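Local atomic coordinates of putative 5-carboxymethyl-2-hydroxymuconate isomerase (Pseudomonas aeruginosa, PDB entry 3E6Q), a protein that probably acts as a 5-carboxymethyl-2-hydroxymuconate delta-isomerase and assembles as a trimer. Residues 77-85 and 109-120. Sequence-based numbering, arbitrary orientation. Where two conformers were deposited one is given.
Sequences AVERAYLHA and LAGAVAGGGEEG. With FMT (formic acid), chain P.
Arg80 and Glu119 form the salt bridge of this contact: NE of Arg80 donates a hydrogen bond to OE2 of Glu119 at 2.8 Å. The bond is bent (146° at the hydrogen) and reaches the oxygen from above the carboxylate plane. Farther along the guanidinium edge, water 2 joins Arg80 NH2 to the second carboxylate oxygen, OE1, while Glu58 of a neighbouring subunit also pairs with NH2. Val78 lies against one face of the guanidinium, and its CG1 touches OE1 of Glu119 at 3.5 Å.

Glu118 holds the backbone of Glu79 twice. Its N donates to Glu79 O (2.8 Å), and its carboxylate OE2 accepts from Glu79 N (2.9 Å), both bonds nearly straight. With CG set between the backbone N and the carbonyl carbon (chi1 70°) and the chain extended beyond it, the Glu118 side chain runs back over Glu79 O and past Val78 CG1 to that N-H.

Next inward, Gly117 turns at positive phi with its CA 3.5 Å from Glu79 O, and Ala81 CB rests on Gly116. Water 3 accepts from Ala81 N and lies within hydrogen-bonding distance of the carbonyl oxygens of Gly116 and Gly120.

Beyond the glycines, Leu83 CD2 packs between Leu109 CB and Val113 CG2, the latter at 3.7 Å, and Leu109 CD1 reaches Ala85 CB. Leu109 and Val113 also touch Val123. On the other face of the sheet, His84 NE2 donates to O1 of a formic acid molecule (2.7 Å), probably from the crystallisation liquor; a sodium ion lies about 4 Å from its side chain, and its ring meets His24 of the same neighbouring subunit. Strand 82-90, helix 95-112 and the adjacent parallel strand 121-130 make a beta-alpha-beta crossover, consistent with the trimeric tautomerase-superfamily fold.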
ATOM      1  N   ALA A  77      25.482  -3.158   8.282  1.00 22.11           N
ATOM      2  CA  ALA A  77      25.910  -1.785   7.948  1.00 23.04           C
ATOM      3  C   ALA A  77      26.461  -1.753   6.518  1.00 23.46           C
ATOM      4  O   ALA A  77      27.677  -1.580   6.283  1.00 24.17           O
ATOM      5  CB  ALA A  77      26.917  -1.241   8.972  1.00 23.83           C
ATOM      6  N   VAL A  78      25.550  -1.946   5.566  1.00 22.41           N
ATOM      7  CA  VAL A  78      25.845  -2.107   4.141  1.00 21.91           C
ATOM      8  C   VAL A  78      24.839  -1.218   3.442  1.00 22.14           C
ATOM      9  O   VAL A  78      23.660  -1.264   3.790  1.00 23.12           O
ATOM     10  CB  VAL A  78      25.619  -3.593   3.703  1.00 23.35           C
ATOM     11  CG1 VAL A  78      25.816  -3.775   2.192  1.00 24.91           C
ATOM     12  CG2 VAL A  78      26.542  -4.511   4.492  1.00 24.12           C
ATOM     13  N   GLU A  79      25.284  -0.395   2.505  1.00 20.64           N
ATOM     14  CA  GLU A  79      24.385   0.435   1.710  0.60 21.38           C
ATOM     15  C   GLU A  79      23.695  -0.440   0.675  1.00 19.41           C
ATOM     16  O   GLU A  79      24.357  -1.143  -0.132  1.00 18.41           O
ATOM     17  CB  GLU A  79      25.191   1.515   0.973  0.60 22.74           C
ATOM     18  CG  GLU A  79      25.948   2.463   1.891  0.60 26.58           C
ATOM     19  CD  GLU A  79      25.043   3.453   2.610  0.60 31.22           C
ATOM     20  OE1 GLU A  79      23.900   3.684   2.175  0.60 35.59           O
ATOM     21  OE2 GLU A  79      25.502   4.038   3.612  0.60 36.92           O
ATOM     22  N   ARG A  80      22.373  -0.388   0.664  1.00 18.86           N
ATOM     23  CA  ARG A  80      21.590  -1.246  -0.201  1.00 16.95           C
ATOM     24  C   ARG A  80      20.414  -0.476  -0.757  1.00 16.54           C
ATOM     25  O   ARG A  80      19.874   0.394  -0.076  1.00 16.85           O
ATOM     26  CB  ARG A  80      21.042  -2.433   0.594  1.00 16.54           C
ATOM     27  CG  ARG A  80      22.111  -3.375   1.110  1.00 18.85           C
ATOM     28  CD  ARG A  80      21.485  -4.383   2.063  1.00 19.30           C
ATOM     29  NE  ARG A  80      22.453  -5.423   2.423  1.00 18.37           N
ATOM     30  CZ  ARG A  80      22.413  -6.133   3.554  1.00 20.74           C
ATOM     31  NH1 ARG A  80      21.529  -5.856   4.473  1.00 19.32           N
ATOM     32  NH2 ARG A  80      23.317  -7.073   3.792  1.00 21.02           N
ATOM     33  N   ALA A  81      20.033  -0.838  -1.965  1.00 15.81           N
ATOM     34  CA  ALA A  81      18.872  -0.252  -2.662  1.00 15.82           C
ATOM     35  C   ALA A  81      18.001  -1.394  -3.137  1.00 15.26           C
ATOM     36  O   ALA A  81      18.478  -2.509  -3.381  1.00 15.18           O
ATOM     37  CB  ALA A  81      19.304   0.596  -3.849  1.00 15.40           C
ATOM     38  N   TYR A  82      16.692  -1.128  -3.237  1.00 14.24           N
ATOM     39  CA  TYR A  82      15.773  -2.106  -3.695  1.00 14.49           C
ATOM     40  C   TYR A  82      14.617  -1.439  -4.441  1.00 13.02           C
ATOM     41  O   TYR A  82      14.403  -0.227  -4.332  1.00 13.45           O
ATOM     42  CB  TYR A  82      15.262  -3.063  -2.597  1.00 14.70           C
ATOM     43  CG  TYR A  82      14.441  -2.443  -1.523  1.00 14.05           C
ATOM     44  CD1 TYR A  82      13.086  -2.154  -1.701  1.00 15.62           C
ATOM     45  CD2 TYR A  82      15.043  -2.173  -0.265  1.00 15.68           C
ATOM     46  CE1 TYR A  82      12.312  -1.599  -0.650  1.00 14.94           C
ATOM     47  CE2 TYR A  82      14.276  -1.568   0.778  1.00 14.52           C
ATOM     48  CZ  TYR A  82      12.923  -1.300   0.559  1.00 14.26           C
ATOM     49  OH  TYR A  82      12.167  -0.747   1.563  1.00 15.98           O
ATOM     50  N   LEU A  83      13.961  -2.255  -5.267  1.00 13.99           N
ATOM     51  CA  LEU A  83      12.884  -1.843  -6.175  1.00 13.74           C
ATOM     52  C   LEU A  83      11.797  -2.937  -6.108  1.00 15.09           C
ATOM     53  O   LEU A  83      12.063  -4.135  -6.262  1.00 14.70           O
ATOM     54  CB  LEU A  83      13.430  -1.713  -7.592  1.00 14.84           C
ATOM     55  CG  LEU A  83      12.517  -1.288  -8.737  1.00 15.57           C
ATOM     56  CD1 LEU A  83      11.848   0.059  -8.495  1.00 15.57           C
ATOM     57  CD2 LEU A  83      13.318  -1.286 -10.072  1.00 17.22           C
ATOM     58  N   HIS A  84      10.568  -2.493  -5.859  1.00 14.96           N
ATOM     59  CA  HIS A  84       9.408  -3.393  -5.688  1.00 15.26           C
ATOM     60  C   HIS A  84       8.165  -2.884  -6.400  1.00 15.82           C
ATOM     61  O   HIS A  84       7.905  -1.672  -6.416  1.00 17.05           O
ATOM     62  CB  HIS A  84       9.122  -3.584  -4.202  1.00 15.11           C
ATOM     63  CG  HIS A  84       7.952  -4.470  -3.927  1.00 17.79           C
ATOM     64  ND1 HIS A  84       7.971  -5.836  -4.160  1.00 15.39           N
ATOM     65  CD2 HIS A  84       6.723  -4.178  -3.444  1.00 18.90           C
ATOM     66  CE1 HIS A  84       6.794  -6.341  -3.824  1.00 15.61           C
ATOM     67  NE2 HIS A  84       6.008  -5.357  -3.411  1.00 17.34           N
ATOM     68  N   ALA A  85       7.399  -3.799  -6.971  1.00 14.71           N
ATOM     69  CA  ALA A  85       6.113  -3.463  -7.532  1.00 15.45           C
ATOM     70  C   ALA A  85       5.047  -4.389  -6.975  1.00 14.92           C
ATOM     71  O   ALA A  85       5.290  -5.555  -6.670  1.00 13.76           O
ATOM     72  CB  ALA A  85       6.132  -3.552  -9.033  1.00 16.32           C
ATOM     73  N   LEU A 109      11.174  -3.857 -14.768  1.00 19.40           N
ATOM     74  CA  LEU A 109      11.785  -3.226 -13.600  0.60 19.95           C
ATOM     75  C   LEU A 109      13.289  -3.498 -13.559  1.00 19.70           C
ATOM     76  O   LEU A 109      14.097  -2.585 -13.394  1.00 20.76           O
ATOM     77  CB  LEU A 109      11.155  -3.750 -12.312  0.60 20.58           C
ATOM     78  CG  LEU A 109       9.714  -3.405 -11.979  0.60 20.99           C
ATOM     79  CD1 LEU A 109       9.467  -3.978 -10.562  0.60 23.15           C
ATOM     80  CD2 LEU A 109       9.458  -1.904 -12.010  0.60 23.08           C
ATOM     81  N   ALA A 110      13.681  -4.760 -13.725  1.00 18.46           N
ATOM     82  CA  ALA A 110      15.108  -5.130 -13.626  1.00 19.85           C
ATOM     83  C   ALA A 110      15.921  -4.396 -14.716  1.00 20.79           C
ATOM     84  O   ALA A 110      17.050  -3.902 -14.455  1.00 21.03           O
ATOM     85  CB  ALA A 110      15.294  -6.655 -13.731  1.00 19.02           C
ATOM     86  N   GLY A 111      15.317  -4.290 -15.906  1.00 19.80           N
ATOM     87  CA  GLY A 111      15.918  -3.578 -17.041  1.00 20.22           C
ATOM     88  C   GLY A 111      16.183  -2.095 -16.781  1.00 20.80           C
ATOM     89  O   GLY A 111      17.120  -1.512 -17.365  1.00 22.82           O
ATOM     90  N   ALA A 112      15.397  -1.503 -15.903  1.00 19.55           N
ATOM     91  CA  ALA A 112      15.443  -0.079 -15.607  1.00 19.81           C
ATOM     92  C   ALA A 112      16.492   0.300 -14.567  1.00 20.49           C
ATOM     93  O   ALA A 112      16.796   1.485 -14.414  1.00 21.15           O
ATOM     94  CB  ALA A 112      14.037   0.436 -15.144  1.00 21.02           C
ATOM     95  N   VAL A 113      17.033  -0.695 -13.866  1.00 19.17           N
ATOM     96  CA  VAL A 113      17.967  -0.427 -12.768  1.00 19.13           C
ATOM     97  C   VAL A 113      19.329  -0.041 -13.331  1.00 19.58           C
ATOM     98  O   VAL A 113      19.912  -0.791 -14.113  1.00 19.61           O
ATOM     99  CB  VAL A 113      18.139  -1.668 -11.845  1.00 19.05           C
ATOM    100  CG1 VAL A 113      19.328  -1.489 -10.845  1.00 19.32           C
ATOM    101  CG2 VAL A 113      16.789  -1.982 -11.068  1.00 19.26           C
ATOM    102  N   ALA A 114      19.868   1.092 -12.866  1.00 18.60           N
ATOM    103  CA  ALA A 114      21.241   1.471 -13.166  1.00 20.40           C
ATOM    104  C   ALA A 114      22.094   0.917 -12.031  1.00 21.39           C
ATOM    105  O   ALA A 114      23.062   0.218 -12.295  1.00 24.55           O
ATOM    106  CB  ALA A 114      21.403   2.984 -13.320  1.00 19.62           C
ATOM    107  N   GLY A 115      21.745   1.201 -10.785  1.00 20.26           N
ATOM    108  CA  GLY A 115      22.509   0.760  -9.612  1.00 21.00           C
ATOM    109  C   GLY A 115      22.099   1.506  -8.349  1.00 22.38           C
ATOM    110  O   GLY A 115      21.424   2.546  -8.417  1.00 22.10           O
ATOM    111  N   GLY A 116      22.528   1.027  -7.181  1.00 22.25           N
ATOM    112  CA  GLY A 116      22.262   1.749  -5.958  1.00 22.36           C
ATOM    113  C   GLY A 116      22.952   1.020  -4.837  1.00 23.03           C
ATOM    114  O   GLY A 116      23.083  -0.185  -4.916  1.00 21.83           O
ATOM    115  N   GLY A 117      23.378   1.758  -3.814  1.00 23.15           N
ATOM    116  CA  GLY A 117      24.072   1.170  -2.681  1.00 24.04           C
ATOM    117  C   GLY A 117      25.411   0.604  -3.081  1.00 24.80           C
ATOM    118  O   GLY A 117      26.003   1.009  -4.107  1.00 24.63           O
ATOM    119  N   GLU A 118      25.908  -0.355  -2.309  1.00 24.03           N
ATOM    120  CA  GLU A 118      27.247  -0.872  -2.531  1.00 24.97           C
ATOM    121  C   GLU A 118      27.226  -2.308  -3.020  1.00 24.08           C
ATOM    122  O   GLU A 118      28.291  -2.930  -3.171  1.00 24.54           O
ATOM    123  CB  GLU A 118      28.121  -0.736  -1.257  1.00 25.80           C
ATOM    124  CG  GLU A 118      27.723  -1.655  -0.120  1.00 27.61           C
ATOM    125  CD  GLU A 118      28.542  -1.378   1.153  1.00 31.33           C
ATOM    126  OE1 GLU A 118      29.624  -2.017   1.281  1.00 33.53           O
ATOM    127  OE2 GLU A 118      28.125  -0.494   1.959  1.00 30.20           O
ATOM    128  N   GLU A 119      26.030  -2.856  -3.242  1.00 22.05           N
ATOM    129  CA  GLU A 119      25.924  -4.202  -3.770  1.00 20.94           C
ATOM    130  C   GLU A 119      24.778  -4.322  -4.773  1.00 19.71           C
ATOM    131  O   GLU A 119      24.360  -3.321  -5.310  1.00 20.53           O
ATOM    132  CB  GLU A 119      25.850  -5.201  -2.649  1.00 22.66           C
ATOM    133  CG  GLU A 119      24.695  -5.082  -1.790  1.00 23.81           C
ATOM    134  CD  GLU A 119      24.750  -6.012  -0.557  1.00 28.52           C
ATOM    135  OE1 GLU A 119      25.845  -6.437  -0.103  1.00 26.61           O
ATOM    136  OE2 GLU A 119      23.661  -6.266  -0.010  1.00 27.02           O
ATOM    137  N   GLY A 120      24.384  -5.546  -5.114  1.00 19.56           N
ATOM    138  CA  GLY A 120      23.310  -5.788  -6.122  1.00 18.32           C
ATOM    139  C   GLY A 120      21.990  -5.205  -5.649  1.00 18.14           C
ATOM    140  O   GLY A 120      21.856  -4.890  -4.452  1.00 18.46           O
TER
HETATM  141  C   FMT P 335       3.809  -5.501  -1.265  1.00 36.41           C
HETATM  142  O1  FMT P 335       3.536  -5.761  -2.412  1.00 30.74           O
HETATM  143  O2  FMT P 335       4.112  -4.322  -0.972  1.00 41.84           O
HETATM  144  O   HOH W   1      29.785  -2.195   4.020  1.00 53.41           O
HETATM  145  O   HOH W   2      25.558  -7.957   2.191  1.00 26.33           O
HETATM  146  O   HOH W   3      22.213  -2.293  -3.278  1.00 17.90           O